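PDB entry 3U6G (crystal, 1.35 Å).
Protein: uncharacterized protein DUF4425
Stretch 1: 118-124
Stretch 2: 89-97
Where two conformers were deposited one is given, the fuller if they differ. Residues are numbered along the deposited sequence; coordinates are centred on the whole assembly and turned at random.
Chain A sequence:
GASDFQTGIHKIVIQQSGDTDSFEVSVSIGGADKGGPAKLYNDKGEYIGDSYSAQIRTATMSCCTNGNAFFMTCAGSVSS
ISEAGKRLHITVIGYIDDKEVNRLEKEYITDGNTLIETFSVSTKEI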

ATOM      1  N   THR A 118       1.215  -6.287  10.759  1.00 18.35           N
ATOM      2  CA  THR A 118       1.295  -5.658   9.447  1.00 17.30           C
ATOM      3  C   THR A 118       2.734  -5.277   9.137  1.00 18.71           C
ATOM      4  O   THR A 118       3.577  -5.174  10.034  1.00 20.59           O
ATOM      5  CB  THR A 118       0.370  -4.415   9.365  1.00 21.63           C
ATOM      6  OG1 THR A 118       0.815  -3.389  10.272  1.00 24.22           O
ATOM      7  CG2 THR A 118      -1.072  -4.798   9.662  1.00 22.12           C
ATOM      8  N   PHE A 119       3.002  -5.050   7.859  1.00 20.82           N
ATOM      9  CA  PHE A 119       4.318  -4.641   7.440  1.00 21.15           C
ATOM     10  C   PHE A 119       4.223  -3.815   6.187  1.00 22.11           C
ATOM     11  O   PHE A 119       3.201  -3.856   5.473  1.00 19.68           O
ATOM     12  CB  PHE A 119       5.219  -5.859   7.229  1.00 23.68           C
ATOM     13  CG  PHE A 119       4.745  -6.820   6.153  1.00 23.17           C
ATOM     14  CD1 PHE A 119       4.951  -6.543   4.806  1.00 25.01           C
ATOM     15  CD2 PHE A 119       4.140  -8.028   6.497  1.00 26.29           C
ATOM     16  CE1 PHE A 119       4.524  -7.437   3.820  1.00 24.70           C
ATOM     17  CE2 PHE A 119       3.717  -8.921   5.523  1.00 29.19           C
ATOM     18  CZ  PHE A 119       3.908  -8.628   4.179  1.00 27.61           C
ATOM     19  N   SER A 120       5.289  -3.070   5.922  1.00 20.52           N
ATOM     20  CA  SER A 120       5.375  -2.285   4.704  1.00 19.89           C
ATOM     21  C   SER A 120       6.821  -2.171   4.277  1.00 19.61           C
ATOM     22  O   SER A 120       7.706  -2.035   5.112  1.00 24.08           O
ATOM     23  CB  SER A 120       4.787  -0.879   4.909  1.00 27.76           C
ATOM     24  OG  SER A 120       4.703  -0.160   3.688  1.00 39.59           O
ATOM     25  N   VAL A 121       7.044  -2.246   2.975  1.00 20.11           N
ATOM     26  CA  VAL A 121       8.352  -1.952   2.410  1.00 21.04           C
ATOM     27  C   VAL A 121       8.184  -1.274   1.069  1.00 19.02           C
ATOM     28  O   VAL A 121       7.222  -1.521   0.347  1.00 20.79           O
ATOM     29  CB  VAL A 121       9.229  -3.217   2.292  1.00 23.32           C
ATOM     30  CG1 VAL A 121       8.676  -4.172   1.296  1.00 26.53           C
ATOM     31  CG2 VAL A 121      10.693  -2.843   1.968  1.00 27.81           C
ATOM     32  N   SER A 122       9.124  -0.400   0.741  1.00 17.81           N
ATOM     33  CA  SER A 122       9.090   0.272  -0.539  1.00 16.88           C
ATOM     34  C   SER A 122      10.473   0.320  -1.151  1.00 15.78           C
ATOM     35  O   SER A 122      11.471  -0.072  -0.521  1.00 18.26           O
ATOM     36  CB  SER A 122       8.560   1.694  -0.363  1.00 19.93           C
ATOM     37  OG  SER A 122       9.563   2.530   0.168  1.00 21.88           O
ATOM     38  N   THR A 123      10.526   0.836  -2.372  1.00 15.12           N
ATOM     39  CA  THR A 123      11.784   0.988  -3.086  1.00 15.30           C
ATOM     40  C   THR A 123      12.356   2.416  -2.961  1.00 18.22           C
ATOM     41  O   THR A 123      13.295   2.765  -3.653  1.00 21.40           O
ATOM     42  CB  THR A 123      11.612   0.586  -4.560  1.00 15.26           C
ATOM     43  OG1 THR A 123      10.552   1.362  -5.116  1.00 16.11           O
ATOM     44  CG2 THR A 123      11.255  -0.907  -4.687  1.00 16.33           C
ATOM     45  N   LYS A 124      11.796   3.236  -2.078  1.00 17.45           N
ATOM     46  CA  LYS A 124      12.392   4.540  -1.756  1.00 21.06           C
ATOM     47  C   LYS A 124      13.608   4.351  -0.851  1.00 23.55           C
ATOM     48  O   LYS A 124      13.567   3.553   0.091  1.00 21.17           O
ATOM     49  CB  LYS A 124      11.361   5.432  -1.048  1.00 24.24           C
ATOM     50  CG  LYS A 124      11.879   6.787  -0.588  1.00 29.56           C
ATOM     51  CD  LYS A 124      10.838   7.538   0.233  1.00 34.45           C
ATOM     52  CE  LYS A 124      11.447   8.754   0.914  1.00 42.29           C
ATOM     53  NZ  LYS A 124      10.400   9.649   1.481  1.00 46.50           N
TER
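Stretch 2 89-97: HITVIGYID

Stretch 2 packs on stretch 1 mainly through apolar side chains, with side-chain-to-backbone contacts at the C-terminal end: two strands running in nearly the same direction face each other across a narrow layer of hydrophobic groups, with no hydrogen bond between them. Residues 89-96 are extended, with phi from -109° to -129° and psi from 122° to 153°, as expected for a beta strand, and the strand begins earlier in the chain. At Asp-97 the backbone leaves this conformation, its phi/psi of 48/48 marking the end of the extended run. Stretch 1 continues a strand that begins earlier in the chain and runs to Ser-122, after which Thr-123 (phi/psi -97/11) breaks the extended path.

The N-to-C directions of the two strands differ by 18°, and their axes come no closer than 7.1 Å. The spacing is too wide for neighbours in one sheet paired through their backbones; side chains fill the gap instead. The backbones draw nearest at the C-terminal end of stretch 1, where the CA atoms of Thr-123 and Gly-94 are 5.5 Å apart.

The alternation of an extended chain decides which residues take part. In stretch 1, Phe-119, Val-121 and Thr-123 direct their CA-to-CB bonds toward stretch 2, while Ser-120, Ser-122 and Lys-124 point away. In stretch 2, Ile-90 and Val-92 point toward stretch 1, and Gly-94 continues the same alternation without a side chain; Ile-93 and Tyr-95 point away. Because the strands run in a similar direction, the partners advance together, from Phe-119 beside Ile-90 and Val-92 to Thr-123 beside Gly-94 and the residues that follow it.

Val-92 lies at the centre of the apolar contact. Its CG2 is 3.8 Å from CE1 of Phe-119, and its CG1 is 3.3 Å from CG1 of Val-121, a close approach for two methyl groups. The two methyls of this one valine thus meet successive inward residues of stretch 1. Phe-119, with chi1 at 61° (p), also reaches Ile-90, whose CG2 lies 4.3 Å from CE2 of the ring. Both methyl groups approach the ring obliquely.

Farther along, the absence of a side chain at Gly-94 leaves room for Thr-123. The methyl CG2 of Thr-123 lies 4.1 Å from CA of Gly-94 and 3.6 Å from the carbonyl O of Tyr-95, so the threonine rests directly against the backbone of stretch 2. A CB on Gly-94 would point toward stretch 1 and fall 3.4 Å from that same CG2, a tight fit. The hydroxyl OG1 of Thr-123 is hydrogen-bonded elsewhere in the structure.

Ile-96 closes the contact. Its CA-to-CB bond points sideways, but the end of the side chain comes nearer, placing CD1 3.6 Å from O of Thr-123. On stretch 1 itself, N of Lys-124 donates a hydrogen bond to OG of Ser-122 (3.2 Å), bracing the turn just beyond the strand.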

ATOM      1  N   HIS A  89       8.022 -17.358   8.727  1.00 25.08           N
ATOM      2  CA  HIS A  89       8.943 -16.339   8.287  0.50 26.08           C
ATOM      3  C   HIS A  89       8.522 -15.754   6.955  1.00 23.21           C
ATOM      4  O   HIS A  89       8.033 -16.411   6.056  1.00 28.52           O
ATOM      5  CB  HIS A  89      10.390 -16.799   8.298  0.50 20.02           C
ATOM      6  CG  HIS A  89      11.372 -15.671   8.230  0.50 17.95           C
ATOM      7  ND1 HIS A  89      12.010 -15.169   9.343  0.50 18.82           N
ATOM      8  CD2 HIS A  89      11.826 -14.946   7.178  0.50 19.52           C
ATOM      9  CE1 HIS A  89      12.815 -14.188   8.983  0.50 22.27           C
ATOM     10  NE2 HIS A  89      12.713 -14.024   7.676  0.50 21.24           N
ATOM     11  N   ILE A  90       8.630 -14.428   6.915  1.00 25.10           N
ATOM     12  CA  ILE A  90       8.280 -13.638   5.724  1.00 24.62           C
ATOM     13  C   ILE A  90       9.503 -12.809   5.362  1.00 22.43           C
ATOM     14  O   ILE A  90      10.067 -12.135   6.226  1.00 23.49           O
ATOM     15  CB  ILE A  90       7.087 -12.666   5.969  1.00 24.62           C
ATOM     16  CG1 ILE A  90       5.775 -13.440   6.105  1.00 29.47           C
ATOM     17  CG2 ILE A  90       6.970 -11.635   4.836  1.00 28.50           C
ATOM     18  CD1 ILE A  90       5.187 -13.919   4.788  1.00 33.84           C
ATOM     19  N   THR A  91       9.918 -12.888   4.096  1.00 20.25           N
ATOM     20  CA  THR A  91      10.930 -11.996   3.545  1.00 18.24           C
ATOM     21  C   THR A  91      10.322 -11.205   2.387  1.00 16.91           C
ATOM     22  O   THR A  91       9.686 -11.780   1.505  1.00 19.76           O
ATOM     23  CB  THR A  91      12.136 -12.765   3.019  1.00 20.68           C
ATOM     24  OG1 THR A  91      12.711 -13.546   4.072  1.00 23.98           O
ATOM     25  CG2 THR A  91      13.188 -11.806   2.457  1.00 21.68           C
ATOM     26  N   VAL A  92      10.487  -9.890   2.417  1.00 18.67           N
ATOM     27  CA  VAL A  92      10.047  -9.032   1.318  1.00 18.37           C
ATOM     28  C   VAL A  92      11.238  -8.193   0.870  1.00 16.71           C
ATOM     29  O   VAL A  92      11.843  -7.494   1.684  1.00 18.93           O
ATOM     30  CB  VAL A  92       8.892  -8.109   1.733  1.00 20.59           C
ATOM     31  CG1 VAL A  92       8.403  -7.320   0.521  1.00 19.91           C
ATOM     32  CG2 VAL A  92       7.750  -8.911   2.350  1.00 20.66           C
ATOM     33  N   ILE A  93      11.594  -8.286  -0.409  1.00 14.88           N
ATOM     34  CA  ILE A  93      12.770  -7.617  -0.934  1.00 14.78           C
ATOM     35  C   ILE A  93      12.313  -6.659  -2.019  1.00 14.60           C
ATOM     36  O   ILE A  93      11.516  -7.011  -2.886  1.00 14.89           O
ATOM     37  CB  ILE A  93      13.811  -8.598  -1.522  1.00 15.09           C
ATOM     38  CG1 ILE A  93      14.144  -9.720  -0.539  1.00 17.71           C
ATOM     39  CG2 ILE A  93      15.086  -7.826  -1.940  1.00 17.51           C
ATOM     40  CD1 ILE A  93      14.946 -10.874  -1.154  1.00 18.02           C
ATOM     41  N   GLY A  94      12.814  -5.435  -1.948  1.00 15.06           N
ATOM     42  CA  GLY A  94      12.548  -4.414  -2.951  1.00 14.38           C
ATOM     43  C   GLY A  94      13.793  -4.147  -3.781  1.00 12.88           C
ATOM     44  O   GLY A  94      14.890  -4.010  -3.232  1.00 15.36           O
ATOM     45  N   TYR A  95      13.606  -4.066  -5.098  1.00 13.31           N
ATOM     46  CA  TYR A  95      14.691  -3.864  -6.053  1.00 13.27           C
ATOM     47  C   TYR A  95      14.386  -2.724  -7.004  1.00 13.17           C
ATOM     48  O   TYR A  95      13.224  -2.442  -7.308  1.00 14.16           O
ATOM     49  CB  TYR A  95      14.915  -5.095  -6.936  1.00 13.79           C
ATOM     50  CG  TYR A  95      14.975  -6.431  -6.253  1.00 14.32           C
ATOM     51  CD1 TYR A  95      13.815  -7.060  -5.846  1.00 13.90           C
ATOM     52  CD2 TYR A  95      16.196  -7.091  -6.062  1.00 14.41           C
ATOM     53  CE1 TYR A  95      13.847  -8.290  -5.246  1.00 14.79           C
ATOM     54  CE2 TYR A  95      16.230  -8.343  -5.460  1.00 15.64           C
ATOM     55  CZ  TYR A  95      15.046  -8.932  -5.045  1.00 14.63           C
ATOM     56  OH  TYR A  95      15.012 -10.176  -4.440  1.00 17.04           O
ATOM     57  N   ILE A  96      15.443  -2.104  -7.510  1.00 13.31           N
ATOM     58  CA  ILE A  96      15.368  -1.275  -8.693  1.00 14.31           C
ATOM     59  C   ILE A  96      16.443  -1.757  -9.666  1.00 15.05           C
ATOM     60  O   ILE A  96      17.637  -1.800  -9.323  1.00 16.47           O
ATOM     61  CB  ILE A  96      15.587   0.233  -8.385  1.00 15.78           C
ATOM     62  CG1 ILE A  96      14.614   0.714  -7.308  1.00 16.15           C
ATOM     63  CG2 ILE A  96      15.431   1.091  -9.658  1.00 17.46           C
ATOM     64  CD1 ILE A  96      14.824   2.154  -6.907  1.00 17.06           C
ATOM     65  N   ASP A  97      16.024  -2.145 -10.868  1.00 15.44           N
ATOM     66  CA  ASP A  97      16.945  -2.680 -11.887  1.00 16.93           C
ATOM     67  C   ASP A  97      17.866  -3.756 -11.298  1.00 16.81           C
ATOM     68  O   ASP A  97      19.078  -3.737 -11.512  1.00 18.55           O
ATOM     69  CB  ASP A  97      17.775  -1.562 -12.509  1.00 17.94           C
ATOM     70  CG  ASP A  97      16.929  -0.558 -13.267  1.00 19.10           C
ATOM     71  OD1 ASP A  97      15.877  -0.935 -13.833  1.00 19.98           O
ATOM     72  OD2 ASP A  97      17.342   0.615 -13.307  1.00 25.19           O
TER